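Local coordinates for formiminoglutamase (PDB 4MYK), which is an arginase-like manganese metalloenzyme that hydrolyses N-formimino-L-glutamate, built on the arginase/deacetylase alpha/beta fold, at residues L94-A97 and H98-E102; R130-L133 and R134-G138; L205-L208 and S209-R212. The protein carries 1 engineered substitution. All coordinates share one frame; numbering follows the deposited sequence.

Contact 1: L94-A97 and H98-E102; sequences LEEA and HEKLE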
loop_
_atom_site.group_PDB
_atom_site.type_symbol
_atom_site.label_atom_id
_atom_site.label_comp_id
_atom_site.label_asym_id
_atom_site.label_seq_id
_atom_site.Cartn_x
_atom_site.Cartn_y
_atom_site.Cartn_z
ATOM N N LEU A 94 0.796 -20.280 -31.460
ATOM C CA LEU A 94 0.978 -20.245 -30.011
ATOM C C LEU A 94 1.584 -21.532 -29.438
ATOM O O LEU A 94 2.486 -21.498 -28.602
ATOM C CB LEU A 94 -0.360 -19.965 -29.340
ATOM C CG LEU A 94 -0.236 -19.566 -27.887
ATOM C CD1 LEU A 94 0.447 -18.200 -27.779
ATOM C CD2 LEU A 94 -1.618 -19.557 -27.283
ATOM N N GLU A 95 1.070 -22.665 -29.894
ATOM C CA GLU A 95 1.560 -23.962 -29.467
ATOM C C GLU A 95 3.006 -24.141 -29.902
ATOM O O GLU A 95 3.792 -24.784 -29.217
ATOM C CB GLU A 95 0.688 -25.071 -30.052
ATOM C CG GLU A 95 -0.803 -24.897 -29.769
ATOM C CD GLU A 95 -1.436 -23.771 -30.586
ATOM O OE1 GLU A 95 -1.185 -23.711 -31.813
ATOM O OE2 GLU A 95 -2.187 -22.951 -30.003
ATOM N N GLU A 96 3.364 -23.573 -31.044
ATOM C CA GLU A 96 4.753 -23.620 -31.476
ATOM C C GLU A 96 5.629 -22.769 -30.552
ATOM O O GLU A 96 6.749 -23.153 -30.217
ATOM C CB GLU A 96 4.880 -23.161 -32.925
ATOM C CG GLU A 96 6.292 -23.181 -33.468
ATOM C CD GLU A 96 6.347 -22.676 -34.892
ATOM O OE1 GLU A 96 5.343 -22.079 -35.342
ATOM O OE2 GLU A 96 7.384 -22.880 -35.557
ATOM N N ALA A 97 5.113 -21.616 -30.135
ATOM C CA ALA A 97 5.825 -20.764 -29.185
ATOM C C ALA A 97 6.045 -21.507 -27.876
ATOM O O ALA A 97 7.060 -21.336 -27.215
ATOM C CB ALA A 97 5.051 -19.479 -28.941
ATOM N N HIS A 98 5.086 -22.341 -27.509
ATOM C CA HIS A 98 5.222 -23.187 -26.337
ATOM C C HIS A 98 6.326 -24.208 -26.508
ATOM O O HIS A 98 7.071 -24.503 -25.576
ATOM C CB HIS A 98 3.911 -23.913 -26.074
ATOM C CG HIS A 98 2.902 -23.069 -25.374
ATOM N ND1 HIS A 98 2.496 -23.319 -24.085
ATOM C CD2 HIS A 98 2.249 -21.950 -25.767
ATOM C CE1 HIS A 98 1.616 -22.403 -23.719
ATOM N NE2 HIS A 98 1.452 -21.560 -24.720
ATOM N N GLU A 99 6.411 -24.761 -27.708
ATOM C CA GLU A 99 7.411 -25.772 -28.004
ATOM C C GLU A 99 8.799 -25.172 -27.991
ATOM O O GLU A 99 9.718 -25.746 -27.424
ATOM C CB GLU A 99 7.143 -26.398 -29.364
ATOM C CG GLU A 99 5.822 -27.137 -29.461
ATOM C CD GLU A 99 5.687 -27.831 -30.790
ATOM O OE1 GLU A 99 6.695 -28.408 -31.246
ATOM O OE2 GLU A 99 4.590 -27.787 -31.387
ATOM N N LYS A 100 8.949 -24.014 -28.619
ATOM C CA LYS A 100 10.250 -23.362 -28.693
ATOM C C LYS A 100 10.705 -22.853 -27.328
ATOM O O LYS A 100 11.904 -22.808 -27.045
ATOM C CB LYS A 100 10.210 -22.199 -29.675
ATOM C CG LYS A 100 9.730 -22.559 -31.050
ATOM C CD LYS A 100 9.832 -21.343 -31.923
ATOM C CE LYS A 100 11.168 -20.662 -31.690
ATOM N NZ LYS A 100 11.544 -19.754 -32.814
ATOM N N LEU A 101 9.741 -22.449 -26.503
ATOM C CA LEU A 101 10.014 -22.051 -25.122
ATOM C C LEU A 101 10.554 -23.231 -24.306
ATOM O O LEU A 101 11.634 -23.154 -23.745
ATOM C CB LEU A 101 8.758 -21.462 -24.454
ATOM C CG LEU A 101 8.871 -21.215 -22.942
ATOM C CD1 LEU A 101 10.074 -20.330 -22.632
ATOM C CD2 LEU A 101 7.599 -20.623 -22.357
ATOM N N GLU A 102 9.806 -24.327 -24.253
ATOM C CA GLU A 102 10.283 -25.518 -23.552
ATOM C C GLU A 102 11.666 -25.973 -24.050
ATOM O O GLU A 102 12.564 -26.283 -23.267
ATOM C CB GLU A 102 9.280 -26.663 -23.697
ATOM C CG GLU A 102 9.701 -27.961 -23.016
ATOM C CD GLU A 102 8.793 -29.140 -23.367
ATOM O OE1 GLU A 102 7.608 -28.908 -23.704
ATOM O OE2 GLU A 102 9.269 -30.301 -23.307
#
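Lys100 and Glu96 are joined by the straightest backbone bond of this first part of the helix: Lys100 N donates to Glu96 O over 2.9 Å at an N-H...O angle of 164°. One residue on either side the same i to i+4 pattern repeats, with Glu99 N to Glu95 O at 3.0 Å and Leu101 N to Ala97 O also at 3.0 Å, both more bent and with the donor tilted from the carbonyl plane. The polar ends of Glu96 and Lys100 do not meet, although their charges are opposite; Glu96 OE2 and Lys100 NZ stay 5.9 Å apart. Each is hydrogen-bonded to a nearer partner, Glu96 OE1 with Ser92 OG and Lys100 NZ with Thr90 O, just ahead of the helix. What touches between them is aliphatic: CG of Lys100 lies 4.2 Å from CG of Glu96. Long, flexible chains suit this largely solvent-facing side. On another side, the branch carbon CG of Leu94 comes within 4.0 Å of His98 CD2, the two side chains crossing at a slant. CG of Leu94 stands anti to the backbone N (chi1 -165°), which carries the branch toward the imidazole. The small Ala97 and the branched Leu101 suit the buried side, where both pack on Phe37 of strand 32-37, while His98 and Leu101 rest on Pro127 of helix 125-135.

Contact 2: R130-L133 and R134-G138; sequences RAML and RAFPG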
loop_
_atom_site.group_PDB
_atom_site.type_symbol
_atom_site.label_atom_id
_atom_site.label_comp_id
_atom_site.label_asym_id
_atom_site.label_seq_id
_atom_site.Cartn_x
_atom_site.Cartn_y
_atom_site.Cartn_z
ATOM N N ARG A 130 7.823 -28.761 -18.166
ATOM C CA ARG A 130 8.188 -29.923 -18.980
ATOM C C ARG A 130 9.681 -29.932 -19.306
ATOM O O ARG A 130 10.322 -30.988 -19.302
ATOM C CB ARG A 130 7.345 -29.986 -20.254
ATOM C CG ARG A 130 5.910 -30.420 -20.006
ATOM C CD ARG A 130 5.157 -30.671 -21.296
ATOM N NE ARG A 130 5.043 -29.472 -22.124
ATOM C CZ ARG A 130 4.056 -28.589 -22.023
ATOM N NH1 ARG A 130 3.105 -28.766 -21.110
ATOM N NH2 ARG A 130 4.022 -27.534 -22.830
ATOM N N ALA A 131 10.230 -28.752 -19.586
ATOM C CA ALA A 131 11.680 -28.581 -19.694
ATOM C C ALA A 131 12.408 -29.136 -18.461
ATOM O O ALA A 131 13.485 -29.729 -18.584
ATOM C CB ALA A 131 12.040 -27.104 -19.921
ATOM N N MET A 132 11.810 -28.939 -17.283
ATOM C CA MET A 132 12.358 -29.448 -16.022
ATOM C C MET A 132 12.227 -30.960 -15.923
ATOM O O MET A 132 13.166 -31.639 -15.523
ATOM C CB MET A 132 11.671 -28.810 -14.809
ATOM C CG MET A 132 12.058 -27.360 -14.518
ATOM S SD MET A 132 13.721 -27.093 -13.862
ATOM C CE MET A 132 13.620 -27.930 -12.267
ATOM N N LEU A 133 11.052 -31.474 -16.279
ATOM C CA LEU A 133 10.783 -32.908 -16.219
ATOM C C LEU A 133 11.637 -33.704 -17.202
ATOM O O LEU A 133 11.818 -34.912 -17.035
ATOM C CB LEU A 133 9.303 -33.200 -16.477
ATOM C CG LEU A 133 8.276 -32.601 -15.509
ATOM C CD1 LEU A 133 6.857 -32.957 -15.958
ATOM C CD2 LEU A 133 8.535 -33.063 -14.082
ATOM N N ARG A 134 12.147 -33.029 -18.227
ATOM C CA ARG A 134 13.061 -33.663 -19.173
ATOM C C ARG A 134 14.459 -33.614 -18.611
ATOM O O ARG A 134 15.207 -34.585 -18.693
ATOM C CB ARG A 134 13.053 -32.949 -20.530
ATOM C CG ARG A 134 11.846 -33.228 -21.409
ATOM C CD ARG A 134 11.883 -32.307 -22.629
ATOM N NE ARG A 134 13.141 -32.463 -23.352
ATOM C CZ ARG A 134 13.646 -31.579 -24.208
ATOM N NH1 ARG A 134 13.011 -30.445 -24.463
ATOM N NH2 ARG A 134 14.805 -31.832 -24.805
ATOM N N ALA A 135 14.818 -32.468 -18.050
ATOM C CA ALA A 135 16.173 -32.261 -17.568
ATOM C C ALA A 135 16.504 -33.107 -16.331
ATOM O O ALA A 135 17.639 -33.573 -16.186
ATOM C CB ALA A 135 16.429 -30.773 -17.305
ATOM N N PHE A 136 15.526 -33.293 -15.443
ATOM C CA PHE A 136 15.711 -34.117 -14.248
ATOM C C PHE A 136 14.591 -35.136 -14.169
ATOM O O PHE A 136 13.627 -34.963 -13.423
ATOM C CB PHE A 136 15.736 -33.264 -12.986
ATOM C CG PHE A 136 16.473 -31.971 -13.155
ATOM C CD1 PHE A 136 17.854 -31.937 -13.105
ATOM C CD2 PHE A 136 15.782 -30.788 -13.382
ATOM C CE1 PHE A 136 18.536 -30.744 -13.270
ATOM C CE2 PHE A 136 16.455 -29.596 -13.552
ATOM C CZ PHE A 136 17.836 -29.571 -13.494
ATOM N N PRO A 137 14.712 -36.207 -14.966
ATOM C CA PRO A 137 13.738 -37.297 -15.037
ATOM C C PRO A 137 13.280 -37.787 -13.666
ATOM O O PRO A 137 14.058 -38.401 -12.932
ATOM C CB PRO A 137 14.516 -38.395 -15.750
ATOM C CG PRO A 137 15.450 -37.643 -16.647
ATOM C CD PRO A 137 15.842 -36.411 -15.891
ATOM N N GLY A 138 12.023 -37.498 -13.335
ATOM C CA GLY A 138 11.375 -38.009 -12.137
ATOM C C GLY A 138 11.787 -37.376 -10.822
ATOM O O GLY A 138 11.255 -37.728 -9.774
#
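Two successive bends in the Met132 side chain, chi2 -72° and chi3 -65°, curl its methyl group round to Phe136, one helical turn later. Phe136 leans to meet it with chi1 at -39°, its CG anti to the carbonyl carbon. CE of Met132 then reaches CE2 of Phe136 at 3.5 Å, and the sulfur lies in the plane of the ring at its edge, with SD 5.1 Å from the ring centroid. This is a Met-aromatic contact, and an unbranched, pliable methionine suits a place where the chain must fold back on a flat neighbour. The single methyl of Ala135 lies against one face of the ring, its CB 3.9 Å above the plane and offset toward the rim. In the backbone, Phe136 N donates to Met132 O over 2.9 Å in a nearly straight bond, preceded by Ala135 N to Ala131 O and Arg134 N to Arg130 O. Phe136 is the first residue to leave helical angles, and Pro137 and Gly138, which has positive phi, lead the chain away. Met132 and Phe136 both pack on Met275, which sets the C-terminal end of helix 125-135 against strand 274-280 in the parallel sheet of the arginase/deacetylase alpha/beta fold.

Contact 3: L205-L208 and S209-R212; sequences LMWL and SEVR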
loop_
_atom_site.group_PDB
_atom_site.type_symbol
_atom_site.label_atom_id
_atom_site.label_comp_id
_atom_site.label_asym_id
_atom_site.label_seq_id
_atom_site.Cartn_x
_atom_site.Cartn_y
_atom_site.Cartn_z
ATOM N N LEU A 205 -1.214 -27.014 -0.156
ATOM C CA LEU A 205 -1.745 -25.660 -0.182
ATOM C C LEU A 205 -1.179 -24.855 0.969
ATOM O O LEU A 205 -1.365 -25.208 2.128
ATOM C CB LEU A 205 -3.269 -25.671 -0.099
ATOM C CG LEU A 205 -3.997 -26.582 -1.088
ATOM C CD1 LEU A 205 -5.496 -26.284 -1.057
ATOM C CD2 LEU A 205 -3.456 -26.412 -2.486
ATOM N N MET A 206 -0.481 -23.775 0.629
ATOM C CA MET A 206 0.049 -22.841 1.612
ATOM C C MET A 206 -0.613 -21.466 1.492
ATOM O O MET A 206 -0.063 -20.553 0.869
ATOM C CB MET A 206 1.560 -22.729 1.460
ATOM C CG MET A 206 2.278 -23.954 1.994
ATOM S SD MET A 206 4.056 -23.776 2.126
ATOM C CE MET A 206 4.423 -25.291 2.987
ATOM N N TRP A 207 -1.801 -21.343 2.090
ATOM C CA TRP A 207 -2.646 -20.154 1.954
ATOM C C TRP A 207 -1.911 -18.905 2.386
ATOM O O TRP A 207 -1.052 -18.962 3.261
ATOM C CB TRP A 207 -3.920 -20.288 2.791
ATOM C CG TRP A 207 -4.770 -21.460 2.435
ATOM C CD1 TRP A 207 -4.925 -22.601 3.155
ATOM C CD2 TRP A 207 -5.581 -21.616 1.256
ATOM N NE1 TRP A 207 -5.785 -23.456 2.509
ATOM C CE2 TRP A 207 -6.201 -22.872 1.341
ATOM C CE3 TRP A 207 -5.839 -20.811 0.137
ATOM C CZ2 TRP A 207 -7.066 -23.346 0.352
ATOM C CZ3 TRP A 207 -6.703 -21.285 -0.843
ATOM C CH2 TRP A 207 -7.303 -22.536 -0.727
ATOM N N LEU A 208 -2.248 -17.781 1.761
ATOM C CA LEU A 208 -1.651 -16.493 2.107
ATOM C C LEU A 208 -1.575 -16.284 3.633
ATOM O O LEU A 208 -0.511 -15.983 4.175
ATOM C CB LEU A 208 -2.433 -15.355 1.436
ATOM C CG LEU A 208 -1.959 -13.919 1.672
ATOM C CD1 LEU A 208 -0.520 -13.734 1.222
ATOM C CD2 LEU A 208 -2.872 -12.929 0.985
ATOM N N SER A 209 -2.706 -16.476 4.310
ATOM C CA SER A 209 -2.806 -16.263 5.747
ATOM C C SER A 209 -1.737 -17.023 6.540
ATOM O O SER A 209 -1.221 -16.531 7.538
ATOM C CB SER A 209 -4.218 -16.605 6.251
ATOM O OG SER A 209 -4.566 -17.945 5.965
ATOM N N GLU A 210 -1.387 -18.215 6.080
ATOM C CA GLU A 210 -0.381 -19.014 6.771
ATOM C C GLU A 210 1.047 -18.575 6.419
ATOM O O GLU A 210 1.926 -18.546 7.289
ATOM C CB GLU A 210 -0.615 -20.507 6.519
ATOM C CG GLU A 210 0.337 -21.161 5.557
ATOM C CD GLU A 210 0.070 -22.657 5.425
ATOM O OE1 GLU A 210 -1.107 -23.041 5.177
ATOM O OE2 GLU A 210 1.039 -23.441 5.577
ATOM N N VAL A 211 1.271 -18.208 5.158
ATOM C CA VAL A 211 2.550 -17.604 4.762
ATOM C C VAL A 211 2.817 -16.361 5.626
ATOM O O VAL A 211 3.910 -16.159 6.155
ATOM C CB VAL A 211 2.555 -17.199 3.263
ATOM C CG1 VAL A 211 3.795 -16.386 2.918
ATOM C CG2 VAL A 211 2.450 -18.423 2.367
ATOM N N ARG A 212 1.788 -15.531 5.762
ATOM C CA ARG A 212 1.880 -14.311 6.537
ATOM C C ARG A 212 2.050 -14.640 8.017
ATOM O O ARG A 212 2.777 -13.944 8.724
ATOM C CB ARG A 212 0.641 -13.452 6.316
ATOM C CG ARG A 212 0.391 -13.058 4.868
ATOM C CD ARG A 212 -0.144 -11.645 4.834
ATOM N NE ARG A 212 0.790 -10.799 5.563
ATOM C CZ ARG A 212 1.708 -10.031 4.983
ATOM N NH1 ARG A 212 1.770 -9.961 3.647
ATOM N NH2 ARG A 212 2.539 -9.312 5.744
#
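Trp207 O is the centre of the backbone bonding, for two amides of the following turn share it. Val211 N approaches almost straight, 3.1 Å away with an N-H...O angle of 169°. Glu210 N is nearer at 2.9 Å but comes from above the carbonyl plane, and its angle falls to 132°. One residue on, Arg212 N donates to Leu208 O over 2.8 Å, again nearly linear. The chain is here passing from strand to helix: Trp207 occupies the N-cap position, so its carbonyl receives the first helical bonds. Strand 204-207 is the outermost on its side of the parallel sheet within the chain, and Met206 is bonded through its backbone to Glu182 and Ala184 of the adjoining strand 180-185.

Among the polar side chains, Glu210 turns back beside the strand end. With chi1 at the unusual value of 105° and the chain extended beyond CG, its carboxylate lies next to the Met206 backbone, and OE2, which also has a weak, long ion pair with Lys214, is 3.8 Å from Met206 CG. The small, exposed Ser209 is hydrogen-bonded through OG to Glu73 OE2 of the second subunit, and Arg212 NH1 forms a salt bridge with Glu260.

The remaining contacts are largely of carbon. Leu208 and Arg212 run side by side in the same direction, with Leu208 CD1 lying 3.8 Å from Arg212 CG, so the arginine offers its aliphatic stem to the leucine. The compact, branched Val211 brings its CG2 methyl to 4.5 Å from Met206 CB, and the same methyl lies 3.6 Å from the carbonyl oxygen, Met206 O. The indole of Trp207 has CB of Leu205 over one face, 4.1 Å above the plane and offset toward the rim.

From the N terminus the chain meets the three contacts in series; none nests within or crosses another, and none closes a long loop, since each is local to one continuous run of chain, two along helices and the third from strand into helix. Contact 1 lies at the start of helix 94-110, and contact 2 at the end of helix 125-135, after the intervening strand 114-119. These two helices touch: Glu102 OE1 forms a salt bridge with Arg130 NE at 3.1 Å, and Ala131 CB packs on the backbone of Glu102. Contact 3 stands apart at the strand 204-207 edge of the sheet, its centre about 33 Å from that of contact 1 and on the opposite side of the chain's centre.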